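Local coordinates for nucleocapsid protein CP17 (Extra small virus, PDB 6JJA), which forms the T=1 icosahedral capsid of sixty jelly-roll subunits that probably encloses the single-stranded RNA of this satellite virus, at residues Trp56-Asp60 with Tyr76-Ile80; Gly67-Val73 with Thr148-Thr154; Lys94-Ala99 with Pro161-Leu166. All coordinates share one frame; numbering follows the deposited sequence.

Contact 1 (Trp56-Asp60 with Tyr76-Ile80); sequences WIDID and YRNRI
Ile57 and Arg79 run antiparallel past one another: Ile57 CB lies 3.8 Å above the guanidinium plane of Arg79, over its centre, and Ile57 CD1 reaches back to Arg79 CG at 3.8 Å. Strand 56-59 and helix 76-80 meet steeply, their axes 8.7 Å apart at closest and inclined at 112°. The well-packed half of the contact is apolar and buried. Ile59 puts CD1 4.3 Å from the centroid of the Tyr76 ring, an off-centre CH-pi contact, while Ile57 CD1 touches Ile80 CG1 at 4.2 Å. Ile57 CG1 stands between the backbone N and the carbonyl carbon (chi1 63°), which turns CD1 toward the helix and lets one methyl serve Arg79, Tyr76 and Ile80 together. Leu71 adds to the same cluster.

The outer half is polar, and its two residues are partly exposed. Arg79 leaves the helix with CG anti to its N and bends at chi2, bringing NE and NH2 side-on to Asp58. Both nitrogens grip the single oxygen OD1, Arg79 NH2 being 2.6 Å from Asp58 OD1 in a salt bridge that comes nearly along the C-O axis. The acceptor lies close to the guanidinium plane, but the carboxylate is turned 81° from it, so this is no flat two-oxygen pairing. Beyond these groups lie other subunits, with Arg79 packing on Val47 of a second subunit and Asp58 on Val118 of a third. An apolar inner side and a charged outer side thus fix the helix against a strand outermost in its sheet within this chain, as expected for the short helix of the C-D connection, which links the two sheets of a viral jelly roll.

Contact 2 (Gly67-Val73 with Thr148-Thr154); sequences GIYTLTV and TLNTITT
A classic beta bulge interrupts the antiparallel pairing of two neighbouring jelly-roll strands, where Leu149 and Asn150 both face Leu71. Leu71 O accepts from Leu149 N at 3.0 Å and from Asn150 N at 3.3 Å, both donors lying in the carbonyl plane, so one oxygen is held by two amides. Leu71 N returns a bond to Asn150 O. Away from the bulge the pairing is regular: Tyr69 and Ile152 form a hydrogen-bonded pair, with Tyr69 N 2.7 Å from Ile152 O, whereas Ile68-Thr153 and Thr70-Thr151 are non-hydrogen-bonded pairs. At the start of the first strand Thr154 N donates to Gly67 O, and Gly67 CA makes a CA-H...O contact with Thr154 O at 3.2 Å; the phi of 83° and the closeness of that oxygen leave no room for a side chain.

The two faces differ sharply. Tyr69, Leu71, Asn150 and Ile152 occupy the inner one, where Leu71 CD2 meets Ile152 CD1 at 3.5 Å, the side chains crossing at a slant. The Tyr69 ring turns its edge to Thr154, with CE2 3.3 Å from Thr154 OG1. Asn150 spends its amide outside the pair, ND2 bonding to Tyr133 OH. Ile68, Thr70, Thr151 and Thr153 line the more exposed face. At the bulge end Thr70 CG2 meets Thr148 CG2, each methyl anti to its own backbone N. Past the bulge Val73 CG2 lies 3.5 Å from Leu149 CD2, and Thr72 takes the N-cap position of helix 73-80. Strand 68-72 is an outermost strand of this sheet within the chain, and its pairing with strand 148-154 matches the C-H neighbours in the CHEF sheet of the viral jelly roll.

Contact 3 (Lys94-Ala99 with Pro161-Leu166); sequences KVAAYA and PVVRAL
Tyr98 overlaps Val162 with the root of its side chain, CB to CB 4.0 Å, while its ring runs on toward Arg164, CE1 lying 4.2 Å from Arg164 CG. The tyrosine CG sits beside the backbone N (chi1 -58°), which carries the ring across the neighbouring strand and sets its edge toward Val162 O. The side chains of Tyr98 and Arg164 stand nearly perpendicular, ring and guanidinium planes 59° apart; the arginine bends at chi2 and turns its guanidinium from the strand pair. Farther along the same face Lys94 and Leu166 run side by side, Lys94 CD 4.2 Å from Leu166 CD2.

The opposite face carries small and branched residues. Val95 and Val163 lie alongside each other, CG1 to CG1 4.1 Å, with Ala97 and Ala165 beside them, and Ala97 and Val163 pack on Ile152 of the other sheet. Between the faces the backbones pair in antiparallel fashion: Ala96 N is 2.8 Å from Arg164 O, and Arg164 N is 2.8 Å from Ala96 O. Tyr98 and Val162 form the next hydrogen-bonded pair. CA-H...O contacts such as Val95 CA to Arg164 O fill the intervals.

The face of Tyr98 and Arg164 is partly covered by other copies of the protein: Tyr98 OH bonds to Pro41 O of a second subunit, and Arg164 and Val162 pack on Glu120 of a third. Strands 88-98 and 162-171 are the two middle strands of their sheet, the central pair of the BIDG sheet of a jelly roll.

Overall arrangement
The strand of contact 1 and both strands of contact 3 belong to one sheet, the two centres about 10 Å apart; a probable hydrogen bond of 2.9 Å from Ile57 N to Ala165 O joins their adjacent strands. Contact 2 belongs to the facing sheet, its centre about 13 Å from that of contact 1 and 11 Å from that of contact 3. Tyr69 CE2 packs 3.4 Å from Pro161 CD, linking contacts 2 and 3. Tyr76 bridges contacts 1 and 2, its OH 2.8 Å from Asn150 OD1, a probable weak hydrogen bond. The Arg79 side chain is about 8 Å from a calcium ion and that of Thr153 about 12 Å from one; the Ile80 side chain is about 9 Å from that of calcium-binding Asp171.

Contact 1 (Trp56-Asp60 with Tyr76-Ile80)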
ATOM      1  N   TRP A  56      18.533   3.261 -62.197  1.00 27.23           N
ATOM      2  CA  TRP A  56      17.594   3.420 -63.295  1.00 27.23           C
ATOM      3  C   TRP A  56      18.256   4.087 -64.485  1.00 27.23           C
ATOM      4  O   TRP A  56      19.159   4.912 -64.336  1.00 27.23           O
ATOM      5  CB  TRP A  56      16.394   4.252 -62.866  1.00 27.23           C
ATOM      6  CG  TRP A  56      15.594   3.665 -61.778  1.00 27.23           C
ATOM      7  CD1 TRP A  56      15.807   3.801 -60.450  1.00 27.23           C
ATOM      8  CD2 TRP A  56      14.434   2.852 -61.915  1.00 27.23           C
ATOM      9  NE1 TRP A  56      14.862   3.117 -59.748  1.00 27.23           N
ATOM     10  CE2 TRP A  56      14.003   2.521 -60.628  1.00 27.23           C
ATOM     11  CE3 TRP A  56      13.722   2.361 -63.004  1.00 27.23           C
ATOM     12  CZ2 TRP A  56      12.900   1.731 -60.399  1.00 27.23           C
ATOM     13  CZ3 TRP A  56      12.628   1.578 -62.772  1.00 27.23           C
ATOM     14  CH2 TRP A  56      12.226   1.270 -61.489  1.00 27.23           C
ATOM     15  N   ILE A  57      17.779   3.741 -65.674  1.00 30.46           N
ATOM     16  CA  ILE A  57      18.270   4.305 -66.915  1.00 30.46           C
ATOM     17  C   ILE A  57      17.074   4.712 -67.766  1.00 30.46           C
ATOM     18  O   ILE A  57      15.932   4.355 -67.487  1.00 30.46           O
ATOM     19  CB  ILE A  57      19.188   3.334 -67.674  1.00 30.46           C
ATOM     20  CG1 ILE A  57      18.441   2.080 -68.086  1.00 30.46           C
ATOM     21  CG2 ILE A  57      20.315   2.940 -66.809  1.00 30.46           C
ATOM     22  CD1 ILE A  57      19.152   1.270 -69.090  1.00 30.46           C
ATOM     23  N   ASP A  58      17.360   5.477 -68.814  1.00 35.02           N
ATOM     24  CA  ASP A  58      16.363   5.925 -69.769  1.00 35.02           C
ATOM     25  C   ASP A  58      16.813   5.530 -71.162  1.00 35.02           C
ATOM     26  O   ASP A  58      17.988   5.681 -71.501  1.00 35.02           O
ATOM     27  CB  ASP A  58      16.157   7.434 -69.685  1.00 35.02           C
ATOM     28  CG  ASP A  58      17.320   8.219 -70.249  1.00 35.02           C
ATOM     29  OD1 ASP A  58      18.478   7.840 -69.978  1.00 35.02           O
ATOM     30  OD2 ASP A  58      17.082   9.215 -70.960  1.00 35.02           O
ATOM     31  N   ILE A  59      15.884   5.030 -71.963  1.00 36.70           N
ATOM     32  CA  ILE A  59      16.184   4.489 -73.280  1.00 36.70           C
ATOM     33  C   ILE A  59      15.499   5.342 -74.338  1.00 36.70           C
ATOM     34  O   ILE A  59      14.355   5.776 -74.156  1.00 36.70           O
ATOM     35  CB  ILE A  59      15.753   3.014 -73.353  1.00 36.70           C
ATOM     36  CG1 ILE A  59      16.393   2.251 -72.194  1.00 36.70           C
ATOM     37  CG2 ILE A  59      16.190   2.394 -74.641  1.00 36.70           C
ATOM     38  CD1 ILE A  59      15.788   0.952 -71.893  1.00 36.70           C
ATOM     39  N   ASP A  60      16.203   5.574 -75.450  1.00 44.74           N
ATOM     40  CA  ASP A  60      15.813   6.611 -76.400  1.00 44.74           C
ATOM     41  C   ASP A  60      14.542   6.246 -77.154  1.00 44.74           C
ATOM     42  O   ASP A  60      13.598   7.040 -77.215  1.00 44.74           O
ATOM     43  CB  ASP A  60      16.951   6.878 -77.393  1.00 44.74           C
ATOM     44  CG  ASP A  60      17.387   5.631 -78.137  1.00 44.74           C
ATOM     45  OD1 ASP A  60      16.703   4.594 -78.015  1.00 44.74           O
ATOM     46  OD2 ASP A  60      18.413   5.685 -78.843  1.00 44.74           O
ATOM     47  N   TYR A  76      19.694  -1.792 -74.197  1.00 32.65           N
ATOM     48  CA  TYR A  76      20.134  -1.581 -72.829  1.00 32.65           C
ATOM     49  C   TYR A  76      21.643  -1.436 -72.753  1.00 32.65           C
ATOM     50  O   TYR A  76      22.156  -0.623 -71.982  1.00 32.65           O
ATOM     51  CB  TYR A  76      19.692  -2.736 -71.947  1.00 32.65           C
ATOM     52  CG  TYR A  76      18.210  -2.953 -71.803  1.00 32.65           C
ATOM     53  CD1 TYR A  76      17.510  -3.702 -72.722  1.00 32.65           C
ATOM     54  CD2 TYR A  76      17.521  -2.456 -70.719  1.00 32.65           C
ATOM     55  CE1 TYR A  76      16.168  -3.922 -72.583  1.00 32.65           C
ATOM     56  CE2 TYR A  76      16.180  -2.673 -70.572  1.00 32.65           C
ATOM     57  CZ  TYR A  76      15.510  -3.406 -71.508  1.00 32.65           C
ATOM     58  OH  TYR A  76      14.166  -3.633 -71.371  1.00 32.65           O
ATOM     59  N   ARG A  77      22.375  -2.225 -73.533  1.00 33.48           N
ATOM     60  CA  ARG A  77      23.828  -2.169 -73.487  1.00 33.48           C
ATOM     61  C   ARG A  77      24.353  -0.823 -73.962  1.00 33.48           C
ATOM     62  O   ARG A  77      25.208  -0.221 -73.305  1.00 33.48           O
ATOM     63  CB  ARG A  77      24.408  -3.292 -74.327  1.00 33.48           C
ATOM     64  CG  ARG A  77      25.730  -3.794 -73.842  1.00 33.48           C
ATOM     65  CD  ARG A  77      26.232  -4.910 -74.689  1.00 33.48           C
ATOM     66  NE  ARG A  77      25.598  -6.174 -74.365  1.00 33.48           N
ATOM     67  CZ  ARG A  77      25.085  -7.013 -75.251  1.00 33.48           C
ATOM     68  NH1 ARG A  77      25.116  -6.754 -76.544  1.00 33.48           N
ATOM     69  NH2 ARG A  77      24.538  -8.130 -74.832  1.00 33.48           N
ATOM     70  N   ASN A  78      23.871  -0.344 -75.105  1.00 34.98           N
ATOM     71  CA  ASN A  78      24.308   0.943 -75.621  1.00 34.98           C
ATOM     72  C   ASN A  78      23.908   2.081 -74.699  1.00 34.98           C
ATOM     73  O   ASN A  78      24.619   3.085 -74.617  1.00 34.98           O
ATOM     74  CB  ASN A  78      23.737   1.161 -77.014  1.00 34.98           C
ATOM     75  CG  ASN A  78      24.440   0.338 -78.064  1.00 34.98           C
ATOM     76  OD1 ASN A  78      24.030  -0.780 -78.371  1.00 34.98           O
ATOM     77  ND2 ASN A  78      25.509   0.887 -78.623  1.00 34.98           N
ATOM     78  N   ARG A  79      22.779   1.951 -74.007  1.00 33.18           N
ATOM     79  CA  ARG A  79      22.389   2.981 -73.053  1.00 33.18           C
ATOM     80  C   ARG A  79      23.188   2.877 -71.760  1.00 33.18           C
ATOM     81  O   ARG A  79      23.266   3.844 -70.999  1.00 33.18           O
ATOM     82  CB  ARG A  79      20.896   2.888 -72.770  1.00 33.18           C
ATOM     83  CG  ARG A  79      20.393   3.770 -71.657  1.00 33.18           C
ATOM     84  CD  ARG A  79      20.683   5.233 -71.870  1.00 33.18           C
ATOM     85  NE  ARG A  79      20.248   6.022 -70.730  1.00 33.18           N
ATOM     86  CZ  ARG A  79      20.933   6.151 -69.603  1.00 33.18           C
ATOM     87  NH1 ARG A  79      22.099   5.542 -69.460  1.00 33.18           N
ATOM     88  NH2 ARG A  79      20.454   6.890 -68.617  1.00 33.18           N
ATOM     89  N   ILE A  80      23.768   1.711 -71.495  1.00 31.55           N
ATOM     90  CA  ILE A  80      24.583   1.523 -70.305  1.00 31.55           C
ATOM     91  C   ILE A  80      26.036   1.886 -70.555  1.00 31.55           C
ATOM     92  O   ILE A  80      26.785   2.126 -69.602  1.00 31.55           O
ATOM     93  CB  ILE A  80      24.435   0.077 -69.821  1.00 31.55           C
ATOM     94  CG1 ILE A  80      23.117  -0.076 -69.090  1.00 31.55           C
ATOM     95  CG2 ILE A  80      25.536  -0.292 -68.908  1.00 31.55           C
ATOM     96  CD1 ILE A  80      22.640  -1.438 -69.030  1.00 31.55           C
TER

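Contact 2 (Gly67-Val73 with Thr148-Thr154)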
ATOM      1  N   GLY A  67       4.265   1.318 -84.629  1.00 51.05           N
ATOM      2  CA  GLY A  67       3.757   1.424 -83.285  1.00 51.05           C
ATOM      3  C   GLY A  67       4.354   0.445 -82.302  1.00 51.05           C
ATOM      4  O   GLY A  67       3.921   0.414 -81.145  1.00 51.05           O
ATOM      5  N   ILE A  68       5.335  -0.347 -82.717  1.00 47.38           N
ATOM      6  CA  ILE A  68       5.920  -1.393 -81.890  1.00 47.38           C
ATOM      7  C   ILE A  68       7.386  -1.062 -81.674  1.00 47.38           C
ATOM      8  O   ILE A  68       8.142  -0.897 -82.637  1.00 47.38           O
ATOM      9  CB  ILE A  68       5.759  -2.777 -82.527  1.00 47.38           C
ATOM     10  CG1 ILE A  68       4.290  -3.078 -82.779  1.00 47.38           C
ATOM     11  CG2 ILE A  68       6.334  -3.830 -81.632  1.00 47.38           C
ATOM     12  CD1 ILE A  68       4.078  -4.092 -83.838  1.00 47.38           C
ATOM     13  N   TYR A  69       7.786  -0.985 -80.410  1.00 45.45           N
ATOM     14  CA  TYR A  69       9.124  -0.573 -80.021  1.00 45.45           C
ATOM     15  C   TYR A  69       9.787  -1.739 -79.313  1.00 45.45           C
ATOM     16  O   TYR A  69       9.415  -2.088 -78.190  1.00 45.45           O
ATOM     17  CB  TYR A  69       9.078   0.669 -79.137  1.00 45.45           C
ATOM     18  CG  TYR A  69       8.293   1.797 -79.756  1.00 45.45           C
ATOM     19  CD1 TYR A  69       8.884   2.681 -80.636  1.00 45.45           C
ATOM     20  CD2 TYR A  69       6.954   1.966 -79.471  1.00 45.45           C
ATOM     21  CE1 TYR A  69       8.168   3.698 -81.204  1.00 45.45           C
ATOM     22  CE2 TYR A  69       6.231   2.981 -80.037  1.00 45.45           C
ATOM     23  CZ  TYR A  69       6.844   3.844 -80.905  1.00 45.45           C
ATOM     24  OH  TYR A  69       6.117   4.862 -81.470  1.00 45.45           O
ATOM     25  N   THR A  70      10.767  -2.332 -79.975  1.00 39.47           N
ATOM     26  CA  THR A  70      11.420  -3.538 -79.494  1.00 39.47           C
ATOM     27  C   THR A  70      12.650  -3.171 -78.675  1.00 39.47           C
ATOM     28  O   THR A  70      13.502  -2.401 -79.135  1.00 39.47           O
ATOM     29  CB  THR A  70      11.802  -4.421 -80.671  1.00 39.47           C
ATOM     30  OG1 THR A  70      10.628  -4.785 -81.401  1.00 39.47           O
ATOM     31  CG2 THR A  70      12.470  -5.641 -80.195  1.00 39.47           C
ATOM     32  N   LEU A  71      12.741  -3.720 -77.468  1.00 36.59           N
ATOM     33  CA  LEU A  71      13.885  -3.516 -76.588  1.00 36.59           C
ATOM     34  C   LEU A  71      14.773  -4.746 -76.676  1.00 36.59           C
ATOM     35  O   LEU A  71      14.452  -5.794 -76.117  1.00 36.59           O
ATOM     36  CB  LEU A  71      13.451  -3.276 -75.150  1.00 36.59           C
ATOM     37  CG  LEU A  71      13.157  -1.856 -74.673  1.00 36.59           C
ATOM     38  CD1 LEU A  71      14.347  -0.956 -74.873  1.00 36.59           C
ATOM     39  CD2 LEU A  71      11.970  -1.305 -75.373  1.00 36.59           C
ATOM     40  N   THR A  72      15.891  -4.611 -77.370  1.00 35.40           N
ATOM     41  CA  THR A  72      16.869  -5.672 -77.460  1.00 35.40           C
ATOM     42  C   THR A  72      17.897  -5.525 -76.347  1.00 35.40           C
ATOM     43  O   THR A  72      17.860  -4.594 -75.546  1.00 35.40           O
ATOM     44  CB  THR A  72      17.536  -5.658 -78.827  1.00 35.40           C
ATOM     45  OG1 THR A  72      18.021  -4.345 -79.116  1.00 35.40           O
ATOM     46  CG2 THR A  72      16.564  -6.067 -79.885  1.00 35.40           C
ATOM     47  N   VAL A  73      18.824  -6.478 -76.290  1.00 34.00           N
ATOM     48  CA  VAL A  73      19.927  -6.377 -75.351  1.00 34.00           C
ATOM     49  C   VAL A  73      20.896  -5.295 -75.789  1.00 34.00           C
ATOM     50  O   VAL A  73      21.469  -4.588 -74.953  1.00 34.00           O
ATOM     51  CB  VAL A  73      20.621  -7.739 -75.216  1.00 34.00           C
ATOM     52  CG1 VAL A  73      21.567  -7.737 -74.077  1.00 34.00           C
ATOM     53  CG2 VAL A  73      19.615  -8.795 -74.995  1.00 34.00           C
ATOM     54  N   THR A 148      15.800 -10.293 -78.267  1.00 36.99           N
ATOM     55  CA  THR A 148      14.785  -9.377 -77.788  1.00 36.99           C
ATOM     56  C   THR A 148      14.399  -9.739 -76.365  1.00 36.99           C
ATOM     57  O   THR A 148      14.217 -10.915 -76.043  1.00 36.99           O
ATOM     58  CB  THR A 148      13.571  -9.413 -78.703  1.00 36.99           C
ATOM     59  OG1 THR A 148      13.984  -9.236 -80.056  1.00 36.99           O
ATOM     60  CG2 THR A 148      12.638  -8.328 -78.360  1.00 36.99           C
ATOM     61  N   LEU A 149      14.297  -8.724 -75.512  1.00 34.69           N
ATOM     62  CA  LEU A 149      13.960  -8.913 -74.113  1.00 34.69           C
ATOM     63  C   LEU A 149      12.546  -8.442 -73.814  1.00 34.69           C
ATOM     64  O   LEU A 149      11.724  -9.202 -73.294  1.00 34.69           O
ATOM     65  CB  LEU A 149      14.947  -8.152 -73.235  1.00 34.69           C
ATOM     66  CG  LEU A 149      16.421  -8.408 -73.422  1.00 34.69           C
ATOM     67  CD1 LEU A 149      17.148  -7.523 -72.466  1.00 34.69           C
ATOM     68  CD2 LEU A 149      16.752  -9.845 -73.196  1.00 34.69           C
ATOM     69  N   ASN A 150      12.262  -7.192 -74.134  1.00 34.41           N
ATOM     70  CA  ASN A 150      10.977  -6.583 -73.876  1.00 34.41           C
ATOM     71  C   ASN A 150      10.464  -5.959 -75.156  1.00 34.41           C
ATOM     72  O   ASN A 150      11.239  -5.558 -76.027  1.00 34.41           O
ATOM     73  CB  ASN A 150      11.049  -5.526 -72.785  1.00 34.41           C
ATOM     74  CG  ASN A 150      11.602  -6.056 -71.500  1.00 34.41           C
ATOM     75  OD1 ASN A 150      12.810  -6.101 -71.295  1.00 34.41           O
ATOM     76  ND2 ASN A 150      10.714  -6.460 -70.612  1.00 34.41           N
ATOM     77  N   THR A 151       9.155  -5.894 -75.266  1.00 38.21           N
ATOM     78  CA  THR A 151       8.500  -5.336 -76.432  1.00 38.21           C
ATOM     79  C   THR A 151       7.383  -4.420 -75.979  1.00 38.21           C
ATOM     80  O   THR A 151       6.552  -4.797 -75.149  1.00 38.21           O
ATOM     81  CB  THR A 151       7.962  -6.432 -77.336  1.00 38.21           C
ATOM     82  OG1 THR A 151       9.018  -7.347 -77.641  1.00 38.21           O
ATOM     83  CG2 THR A 151       7.435  -5.857 -78.602  1.00 38.21           C
ATOM     84  N   ILE A 152       7.375  -3.214 -76.527  1.00 39.32           N
ATOM     85  CA  ILE A 152       6.374  -2.207 -76.219  1.00 39.32           C
ATOM     86  C   ILE A 152       5.539  -1.990 -77.464  1.00 39.32           C
ATOM     87  O   ILE A 152       6.076  -1.911 -78.574  1.00 39.32           O
ATOM     88  CB  ILE A 152       7.010  -0.892 -75.753  1.00 39.32           C
ATOM     89  CG1 ILE A 152       7.951  -1.127 -74.587  1.00 39.32           C
ATOM     90  CG2 ILE A 152       5.958   0.039 -75.319  1.00 39.32           C
ATOM     91  CD1 ILE A 152       8.849   0.013 -74.329  1.00 39.32           C
ATOM     92  N   THR A 153       4.231  -1.903 -77.282  1.00 43.40           N
ATOM     93  CA  THR A 153       3.298  -1.773 -78.385  1.00 43.40           C
ATOM     94  C   THR A 153       2.363  -0.611 -78.088  1.00 43.40           C
ATOM     95  O   THR A 153       1.562  -0.674 -77.152  1.00 43.40           O
ATOM     96  CB  THR A 153       2.525  -3.067 -78.597  1.00 43.40           C
ATOM     97  OG1 THR A 153       3.444  -4.131 -78.878  1.00 43.40           O
ATOM     98  CG2 THR A 153       1.555  -2.929 -79.739  1.00 43.40           C
ATOM     99  N   THR A 154       2.487   0.450 -78.872  1.00 47.04           N
ATOM    100  CA  THR A 154       1.561   1.564 -78.836  1.00 47.04           C
ATOM    101  C   THR A 154       0.840   1.651 -80.171  1.00 47.04           C
ATOM    102  O   THR A 154       1.342   1.200 -81.204  1.00 47.04           O
ATOM    103  CB  THR A 154       2.281   2.886 -78.540  1.00 47.04           C
ATOM    104  OG1 THR A 154       2.981   3.334 -79.706  1.00 47.04           O
ATOM    105  CG2 THR A 154       3.266   2.723 -77.422  1.00 47.04           C
TER

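Contact 3 (Lys94-Ala99 with Pro161-Leu166)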
ATOM      1  N   LYS A  94      13.740  -4.498 -63.177  1.00 27.64           N
ATOM      2  CA  LYS A  94      12.443  -3.923 -63.472  1.00 27.64           C
ATOM      3  C   LYS A  94      12.478  -3.231 -64.817  1.00 27.64           C
ATOM      4  O   LYS A  94      13.530  -2.802 -65.288  1.00 27.64           O
ATOM      5  CB  LYS A  94      11.998  -2.900 -62.452  1.00 27.64           C
ATOM      6  CG  LYS A  94      11.911  -3.362 -61.060  1.00 27.64           C
ATOM      7  CD  LYS A  94      11.559  -2.234 -60.192  1.00 27.64           C
ATOM      8  CE  LYS A  94      11.215  -2.684 -58.824  1.00 27.64           C
ATOM      9  NZ  LYS A  94      10.805  -1.566 -57.961  1.00 27.64           N
ATOM     10  N   VAL A  95      11.301  -3.107 -65.412  1.00 29.92           N
ATOM     11  CA  VAL A  95      11.088  -2.341 -66.625  1.00 29.92           C
ATOM     12  C   VAL A  95       9.728  -1.688 -66.511  1.00 29.92           C
ATOM     13  O   VAL A  95       8.719  -2.378 -66.351  1.00 29.92           O
ATOM     14  CB  VAL A  95      11.160  -3.198 -67.890  1.00 29.92           C
ATOM     15  CG1 VAL A  95      11.146  -2.330 -69.096  1.00 29.92           C
ATOM     16  CG2 VAL A  95      12.384  -4.012 -67.885  1.00 29.92           C
ATOM     17  N   ALA A  96       9.703  -0.368 -66.570  1.00 31.25           N
ATOM     18  CA  ALA A  96       8.471   0.391 -66.647  1.00 31.25           C
ATOM     19  C   ALA A  96       8.434   1.145 -67.961  1.00 31.25           C
ATOM     20  O   ALA A  96       9.391   1.838 -68.310  1.00 31.25           O
ATOM     21  CB  ALA A  96       8.344   1.360 -65.483  1.00 31.25           C
ATOM     22  N   ALA A  97       7.341   0.994 -68.690  1.00 34.07           N
ATOM     23  CA  ALA A  97       7.094   1.755 -69.897  1.00 34.07           C
ATOM     24  C   ALA A  97       5.983   2.744 -69.618  1.00 34.07           C
ATOM     25  O   ALA A  97       4.928   2.375 -69.094  1.00 34.07           O
ATOM     26  CB  ALA A  97       6.715   0.857 -71.066  1.00 34.07           C
ATOM     27  N   TYR A  98       6.235   4.001 -69.942  1.00 35.60           N
ATOM     28  CA  TYR A  98       5.259   5.062 -69.802  1.00 35.60           C
ATOM     29  C   TYR A  98       4.941   5.590 -71.187  1.00 35.60           C
ATOM     30  O   TYR A  98       5.852   5.879 -71.967  1.00 35.60           O
ATOM     31  CB  TYR A  98       5.774   6.189 -68.922  1.00 35.60           C
ATOM     32  CG  TYR A  98       6.188   5.811 -67.532  1.00 35.60           C
ATOM     33  CD1 TYR A  98       7.409   5.236 -67.289  1.00 35.60           C
ATOM     34  CD2 TYR A  98       5.373   6.072 -66.459  1.00 35.60           C
ATOM     35  CE1 TYR A  98       7.790   4.907 -66.034  1.00 35.60           C
ATOM     36  CE2 TYR A  98       5.751   5.743 -65.196  1.00 35.60           C
ATOM     37  CZ  TYR A  98       6.960   5.165 -64.987  1.00 35.60           C
ATOM     38  OH  TYR A  98       7.334   4.847 -63.714  1.00 35.60           O
ATOM     39  N   ALA A  99       3.661   5.700 -71.495  1.00 40.47           N
ATOM     40  CA  ALA A  99       3.257   6.234 -72.774  1.00 40.47           C
ATOM     41  C   ALA A  99       3.365   7.750 -72.763  1.00 40.47           C
ATOM     42  O   ALA A  99       3.816   8.361 -71.792  1.00 40.47           O
ATOM     43  CB  ALA A  99       1.840   5.807 -73.108  1.00 40.47           C
ATOM     44  N   PRO A 161       7.053   6.155 -76.535  1.00 42.01           N
ATOM     45  CA  PRO A 161       6.906   5.965 -75.096  1.00 42.01           C
ATOM     46  C   PRO A 161       8.210   6.196 -74.353  1.00 42.01           C
ATOM     47  O   PRO A 161       9.286   6.381 -74.923  1.00 42.01           O
ATOM     48  CB  PRO A 161       6.451   4.514 -74.985  1.00 42.01           C
ATOM     49  CG  PRO A 161       6.998   3.879 -76.170  1.00 42.01           C
ATOM     50  CD  PRO A 161       6.939   4.878 -77.252  1.00 42.01           C
ATOM     51  N   VAL A 162       8.082   6.170 -73.036  1.00 36.13           N
ATOM     52  CA  VAL A 162       9.176   6.419 -72.115  1.00 36.13           C
ATOM     53  C   VAL A 162       9.451   5.122 -71.371  1.00 36.13           C
ATOM     54  O   VAL A 162       8.538   4.523 -70.796  1.00 36.13           O
ATOM     55  CB  VAL A 162       8.833   7.567 -71.160  1.00 36.13           C
ATOM     56  CG1 VAL A 162       9.680   7.550 -69.953  1.00 36.13           C
ATOM     57  CG2 VAL A 162       8.990   8.862 -71.847  1.00 36.13           C
ATOM     58  N   VAL A 163      10.703   4.688 -71.389  1.00 34.93           N
ATOM     59  CA  VAL A 163      11.107   3.426 -70.792  1.00 34.93           C
ATOM     60  C   VAL A 163      12.095   3.720 -69.678  1.00 34.93           C
ATOM     61  O   VAL A 163      13.080   4.436 -69.879  1.00 34.93           O
ATOM     62  CB  VAL A 163      11.717   2.478 -71.830  1.00 34.93           C
ATOM     63  CG1 VAL A 163      11.940   1.121 -71.243  1.00 34.93           C
ATOM     64  CG2 VAL A 163      10.831   2.367 -72.992  1.00 34.93           C
ATOM     65  N   ARG A 164      11.820   3.170 -68.505  1.00 31.63           N
ATOM     66  CA  ARG A 164      12.721   3.208 -67.368  1.00 31.63           C
ATOM     67  C   ARG A 164      13.034   1.778 -66.973  1.00 31.63           C
ATOM     68  O   ARG A 164      12.151   0.919 -66.999  1.00 31.63           O
ATOM     69  CB  ARG A 164      12.104   3.960 -66.193  1.00 31.63           C
ATOM     70  CG  ARG A 164      11.900   5.411 -66.423  1.00 31.63           C
ATOM     71  CD  ARG A 164      13.130   6.186 -66.095  1.00 31.63           C
ATOM     72  NE  ARG A 164      12.958   7.622 -66.220  1.00 31.63           N
ATOM     73  CZ  ARG A 164      12.956   8.275 -67.369  1.00 31.63           C
ATOM     74  NH1 ARG A 164      13.099   7.625 -68.501  1.00 31.63           N
ATOM     75  NH2 ARG A 164      12.806   9.583 -67.380  1.00 31.63           N
ATOM     76  N   ALA A 165      14.283   1.524 -66.616  1.00 28.51           N
ATOM     77  CA  ALA A 165      14.739   0.186 -66.302  1.00 28.51           C
ATOM     78  C   ALA A 165      15.768   0.243 -65.196  1.00 28.51           C
ATOM     79  O   ALA A 165      16.706   1.039 -65.255  1.00 28.51           O
ATOM     80  CB  ALA A 165      15.324  -0.487 -67.527  1.00 28.51           C
ATOM     81  N   LEU A 166      15.589  -0.606 -64.195  1.00 26.74           N
ATOM     82  CA  LEU A 166      16.540  -0.755 -63.108  1.00 26.74           C
ATOM     83  C   LEU A 166      17.482  -1.887 -63.470  1.00 26.74           C
ATOM     84  O   LEU A 166      17.076  -3.044 -63.561  1.00 26.74           O
ATOM     85  CB  LEU A 166      15.809  -1.020 -61.808  1.00 26.74           C
ATOM     86  CG  LEU A 166      16.567  -1.151 -60.512  1.00 26.74           C
ATOM     87  CD1 LEU A 166      17.091   0.148 -60.065  1.00 26.74           C
ATOM     88  CD2 LEU A 166      15.624  -1.679 -59.522  1.00 26.74           C
TER